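Local coordinates for protein female germline-specific tumor suppressor gld-1 (Caenorhabditis elegans, PDB 3K6T) that binds specific sequences in messenger RNAs as a homodimer and represses translation of targets such as glp-1, here represented by its Qua1 homodimerisation domain, at residues A[12-17]-A[36-41]; A[5-10]-A[43-48]. One frame throughout, in Å; residues are numbered along the deposited sequence.

Contact 1: residues A[12-17]-A[36-41]; sequences DLVKEK and DEIGRV
L13 and I38 meet where the axes of segments 12-17 and 36-41, within the two helices of the Qua1 hairpin, run antiparallel at 154° and approach to 10.2 Å. CB of L13 lies 3.8 Å from CG1 of I38, while L13 CD1 reaches further across, to 3.7 Å from CG of E37 and 4.0 Å from CG2 of V41. Branched aliphatic residues suit this seam because they fill it with methyl and methylene groups and need no polar partner. I38 extends its CG1-CD1 arm, CG1 anti to the carbonyl carbon (chi1 -70°), and CD1 ends 3.7 Å from CD of K17. The lysine chain crosses I38 at about a right angle, lending its methylenes to the apolar layer while NZ forms salt bridges with E31 and D35.

E37 is likewise double-natured. CG packs on L13, and the carboxylate is gripped side-on by R40: NE bonds OE1 at 3.0 Å and NH2 bonds OE2 at 2.9 Å, both nearly straight and both from above the carboxylate plane. OE2 also pairs with the hydroxyl of Y9. An alanine at E37 would probably leave R40 and the Y9 hydroxyl without their acidic mate and open a gap beside L13 CD1. The buried carboxylate is thus paid for by several polar partners, and its charge is probably stabilised by the guanidinium; between 12-17 and 36-41 the touching atoms are carbon, while polar pairs with Y9, E31 and D35 surround them.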
# COMPACT_ATOMS: atom_id res chain seq x y z
N ASP A 12 -8.38 0.01 10.17
CA ASP A 12 -8.85 0.50 8.87
C ASP A 12 -8.24 -0.30 7.72
O ASP A 12 -8.94 -0.67 6.78
CB ASP A 12 -8.55 1.99 8.70
CG ASP A 12 -9.46 2.88 9.54
OD1 ASP A 12 -10.55 2.41 9.93
OD2 ASP A 12 -9.09 4.04 9.81
N LEU A 13 -6.94 -0.58 7.81
CA LEU A 13 -6.26 -1.33 6.75
C LEU A 13 -6.83 -2.73 6.65
O LEU A 13 -7.09 -3.24 5.55
CB LEU A 13 -4.76 -1.41 7.02
CG LEU A 13 -3.98 -0.10 7.11
CD1 LEU A 13 -2.56 -0.41 7.56
CD2 LEU A 13 -3.98 0.64 5.77
N VAL A 14 -7.02 -3.37 7.80
CA VAL A 14 -7.55 -4.72 7.83
C VAL A 14 -8.96 -4.76 7.27
O VAL A 14 -9.32 -5.68 6.54
CB VAL A 14 -7.52 -5.31 9.27
CG1 VAL A 14 -8.28 -6.63 9.32
CG2 VAL A 14 -6.07 -5.49 9.75
N LYS A 15 -9.78 -3.77 7.62
CA LYS A 15 -11.11 -3.70 7.03
C LYS A 15 -11.04 -3.56 5.51
O LYS A 15 -11.83 -4.17 4.78
CB LYS A 15 -11.92 -2.55 7.64
CG LYS A 15 -13.42 -2.68 7.43
CD LYS A 15 -14.13 -1.33 7.53
CE LYS A 15 -15.61 -1.46 7.16
NZ LYS A 15 -16.26 -0.14 6.93
N GLU A 16 -10.10 -2.75 5.01
CA GLU A 16 -9.97 -2.56 3.56
C GLU A 16 -9.51 -3.86 2.90
O GLU A 16 -9.96 -4.19 1.81
CB GLU A 16 -9.01 -1.40 3.23
CG GLU A 16 -9.60 -0.03 3.58
CD GLU A 16 -8.79 1.14 3.04
OE1 GLU A 16 -8.02 0.95 2.07
OE2 GLU A 16 -8.94 2.25 3.58
N LYS A 17 -8.64 -4.59 3.59
CA LYS A 17 -8.15 -5.89 3.11
C LYS A 17 -9.29 -6.90 2.97
O LYS A 17 -9.34 -7.67 2.01
CB LYS A 17 -7.07 -6.43 4.05
CG LYS A 17 -6.54 -7.82 3.71
CD LYS A 17 -5.40 -8.21 4.66
CE LYS A 17 -5.03 -9.69 4.54
NZ LYS A 17 -4.56 -10.04 3.17
N ASP A 36 2.00 -5.17 2.78
CA ASP A 36 3.25 -4.55 3.21
C ASP A 36 2.98 -3.52 4.31
O ASP A 36 3.71 -3.44 5.29
CB ASP A 36 3.94 -3.82 2.06
CG ASP A 36 4.56 -4.75 1.02
OD1 ASP A 36 4.63 -5.97 1.24
OD2 ASP A 36 5.00 -4.23 -0.04
N GLU A 37 1.94 -2.71 4.12
CA GLU A 37 1.62 -1.62 5.07
C GLU A 37 1.11 -2.19 6.40
O GLU A 37 1.43 -1.68 7.47
CB GLU A 37 0.61 -0.63 4.46
CG GLU A 37 0.23 0.55 5.35
CD GLU A 37 1.38 1.55 5.55
OE1 GLU A 37 2.54 1.23 5.20
OE2 GLU A 37 1.11 2.66 6.05
N ILE A 38 0.31 -3.24 6.32
CA ILE A 38 -0.19 -3.90 7.52
C ILE A 38 0.99 -4.44 8.34
O ILE A 38 1.06 -4.26 9.55
CB ILE A 38 -1.19 -5.02 7.16
CG1 ILE A 38 -2.48 -4.39 6.64
CG2 ILE A 38 -1.45 -5.93 8.38
CD1 ILE A 38 -3.52 -5.39 6.14
N GLY A 39 1.93 -5.09 7.64
CA GLY A 39 3.15 -5.59 8.26
C GLY A 39 3.96 -4.51 8.94
O GLY A 39 4.38 -4.67 10.09
N ARG A 40 4.17 -3.39 8.26
CA ARG A 40 4.93 -2.28 8.81
C ARG A 40 4.27 -1.68 10.06
O ARG A 40 4.95 -1.33 11.02
CB ARG A 40 5.13 -1.19 7.76
CG ARG A 40 5.93 0.01 8.29
CD ARG A 40 5.88 1.19 7.31
NE ARG A 40 4.58 1.86 7.31
CZ ARG A 40 4.18 2.71 8.24
NH1 ARG A 40 4.96 3.00 9.27
NH2 ARG A 40 2.98 3.28 8.15
N VAL A 41 2.95 -1.55 10.03
CA VAL A 41 2.20 -1.01 11.16
C VAL A 41 2.23 -1.96 12.37
O VAL A 41 2.39 -1.51 13.50
CB VAL A 41 0.74 -0.71 10.77
CG1 VAL A 41 -0.07 -0.29 12.00
CG2 VAL A 41 0.69 0.38 9.72

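Contact 2: residues A[5-10]-A[43-48]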
# COMPACT_ATOMS: atom_id res chain seq x y z
N ALA A 5 1.59 4.90 12.82
CA ALA A 5 1.08 3.59 13.22
C ALA A 5 0.21 3.68 14.48
O ALA A 5 0.70 3.88 15.58
CB ALA A 5 2.24 2.63 13.44
N THR A 6 -1.10 3.55 14.29
CA THR A 6 -2.02 3.51 15.41
C THR A 6 -2.86 2.25 15.28
O THR A 6 -2.97 1.68 14.19
CB THR A 6 -2.95 4.74 15.44
OG1 THR A 6 -3.93 4.63 14.40
CG2 THR A 6 -2.14 6.02 15.26
N VAL A 7 -3.45 1.82 16.38
CA VAL A 7 -4.29 0.64 16.35
C VAL A 7 -5.51 0.87 15.46
O VAL A 7 -5.97 -0.04 14.77
CB VAL A 7 -4.71 0.21 17.76
CG1 VAL A 7 -5.74 -0.91 17.71
CG2 VAL A 7 -3.49 -0.23 18.55
N GLU A 8 -6.02 2.10 15.46
CA GLU A 8 -7.16 2.45 14.61
C GLU A 8 -6.80 2.38 13.12
O GLU A 8 -7.58 1.88 12.31
CB GLU A 8 -7.67 3.86 14.96
N TYR A 9 -5.63 2.89 12.77
CA TYR A 9 -5.13 2.80 11.40
C TYR A 9 -5.04 1.34 10.94
O TYR A 9 -5.47 1.00 9.83
CB TYR A 9 -3.77 3.48 11.30
CG TYR A 9 -3.15 3.47 9.92
CD1 TYR A 9 -3.86 3.91 8.81
CD2 TYR A 9 -1.83 3.06 9.74
CE1 TYR A 9 -3.29 3.91 7.55
CE2 TYR A 9 -1.24 3.07 8.49
CZ TYR A 9 -1.97 3.49 7.40
OH TYR A 9 -1.38 3.50 6.16
N LEU A 10 -4.48 0.49 11.79
CA LEU A 10 -4.36 -0.94 11.51
C LEU A 10 -5.74 -1.54 11.23
O LEU A 10 -5.92 -2.33 10.30
CB LEU A 10 -3.71 -1.66 12.69
CG LEU A 10 -3.46 -3.17 12.55
CD1 LEU A 10 -2.65 -3.46 11.30
CD2 LEU A 10 -2.75 -3.73 13.79
N VAL A 43 4.59 -4.11 13.03
CA VAL A 43 5.96 -4.03 13.53
C VAL A 43 6.17 -2.76 14.35
O VAL A 43 6.74 -2.80 15.44
CB VAL A 43 7.01 -4.11 12.39
CG1 VAL A 43 8.40 -3.72 12.90
CG2 VAL A 43 7.03 -5.50 11.80
N ALA A 44 5.67 -1.64 13.82
CA ALA A 44 5.78 -0.36 14.52
C ALA A 44 5.06 -0.38 15.87
O ALA A 44 5.58 0.14 16.86
CB ALA A 44 5.24 0.78 13.65
N LEU A 45 3.88 -0.98 15.91
CA LEU A 45 3.12 -1.08 17.15
C LEU A 45 3.90 -1.92 18.15
O LEU A 45 4.05 -1.55 19.31
CB LEU A 45 1.74 -1.70 16.89
CG LEU A 45 0.76 -0.80 16.12
CD1 LEU A 45 -0.51 -1.57 15.74
CD2 LEU A 45 0.41 0.44 16.95
N PHE A 46 4.42 -3.05 17.69
CA PHE A 46 5.20 -3.93 18.55
C PHE A 46 6.47 -3.23 19.08
O PHE A 46 6.82 -3.37 20.25
CB PHE A 46 5.55 -5.22 17.80
CG PHE A 46 6.37 -6.18 18.61
CD1 PHE A 46 7.76 -6.11 18.59
CD2 PHE A 46 5.77 -7.14 19.40
CE1 PHE A 46 8.52 -6.99 19.34
CE2 PHE A 46 6.52 -8.01 20.15
CZ PHE A 46 7.90 -7.94 20.12
N GLN A 47 7.15 -2.48 18.22
CA GLN A 47 8.39 -1.80 18.59
C GLN A 47 8.14 -0.66 19.59
O GLN A 47 8.99 -0.36 20.42
CB GLN A 47 9.07 -1.23 17.35
CG GLN A 47 10.49 -0.75 17.59
CD GLN A 47 11.52 -1.84 17.33
OE1 GLN A 47 11.56 -2.43 16.24
NE2 GLN A 47 12.36 -2.11 18.32
N THR A 48 6.97 -0.03 19.49
CA THR A 48 6.59 1.00 20.46
C THR A 48 6.30 0.35 21.81
O THR A 48 6.61 0.90 22.86
CB THR A 48 5.36 1.79 19.98
OG1 THR A 48 5.67 2.44 18.74
CG2 THR A 48 4.97 2.85 21.00
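L45 reaches from helix 28-49 toward the start of helix 7-20, and its two methyl groups carry most of the contact. From CB the chain runs to CG, which stands anti to the carbonyl carbon (chi1 -70°), and there it forks. CD1 comes to 3.7 Å from CD2 of L10, the two leucines crossing at a slant. CD2 takes the other direction and lies against backbone: it is 3.7 Å from the carbonyl O of A5, and 4.1 Å from both C of T6 and N of V7. A looser touch, at 4.3 Å, joins it to CG2 of V7. A leucine suits this place because its fork covers a side chain and the entry to a helix at once.

Beside it the backbones draw together at A5 and A44, whose CB atoms are 3.5 Å apart. Each alanine offers just one methyl group, and such small residues permit this close approach; A5 also packs on V41, as does L10.

The turn under L45 is fixed by T6 at the N-cap of helix 7-20. Its OG1 accepts the N-H of Y9 at 2.9 Å, satisfying an amide that the first turn of a helix cannot pair with a preceding carbonyl. On the facing helix, the hydroxyl of T48 folds back to A44 O, which also accepts from T48 N, the two donors arriving from opposite faces of the carbonyl plane. No hydrogen bond spans the two segments, so this end of the hairpin is closed by van der Waals packing, with polar groups used to shape each segment separately.

Overall arrangement
Both contacts join the same two helices, 7-20 and 28-49, with contact 1 nested inside the loop that contact 2 closes and their centres 10 Å apart. Contact 1 lies near the centre of the chain and is buried, while contact 2 is a surface contact near the mouth of the hairpin. Apolar packing crosses both, but the interior one includes charged residues whose polar ends find partners, whereas the outer one packs small and aliphatic residues, with a helix cap shaping one segment. Y9 and V41 connect them. The second subunit also reaches this region: its R32 bonds the Y9 hydroxyl, and its N29 and V30 donate backbone N-H groups to E16, consistent with the hairpin serving as the homodimerisation unit.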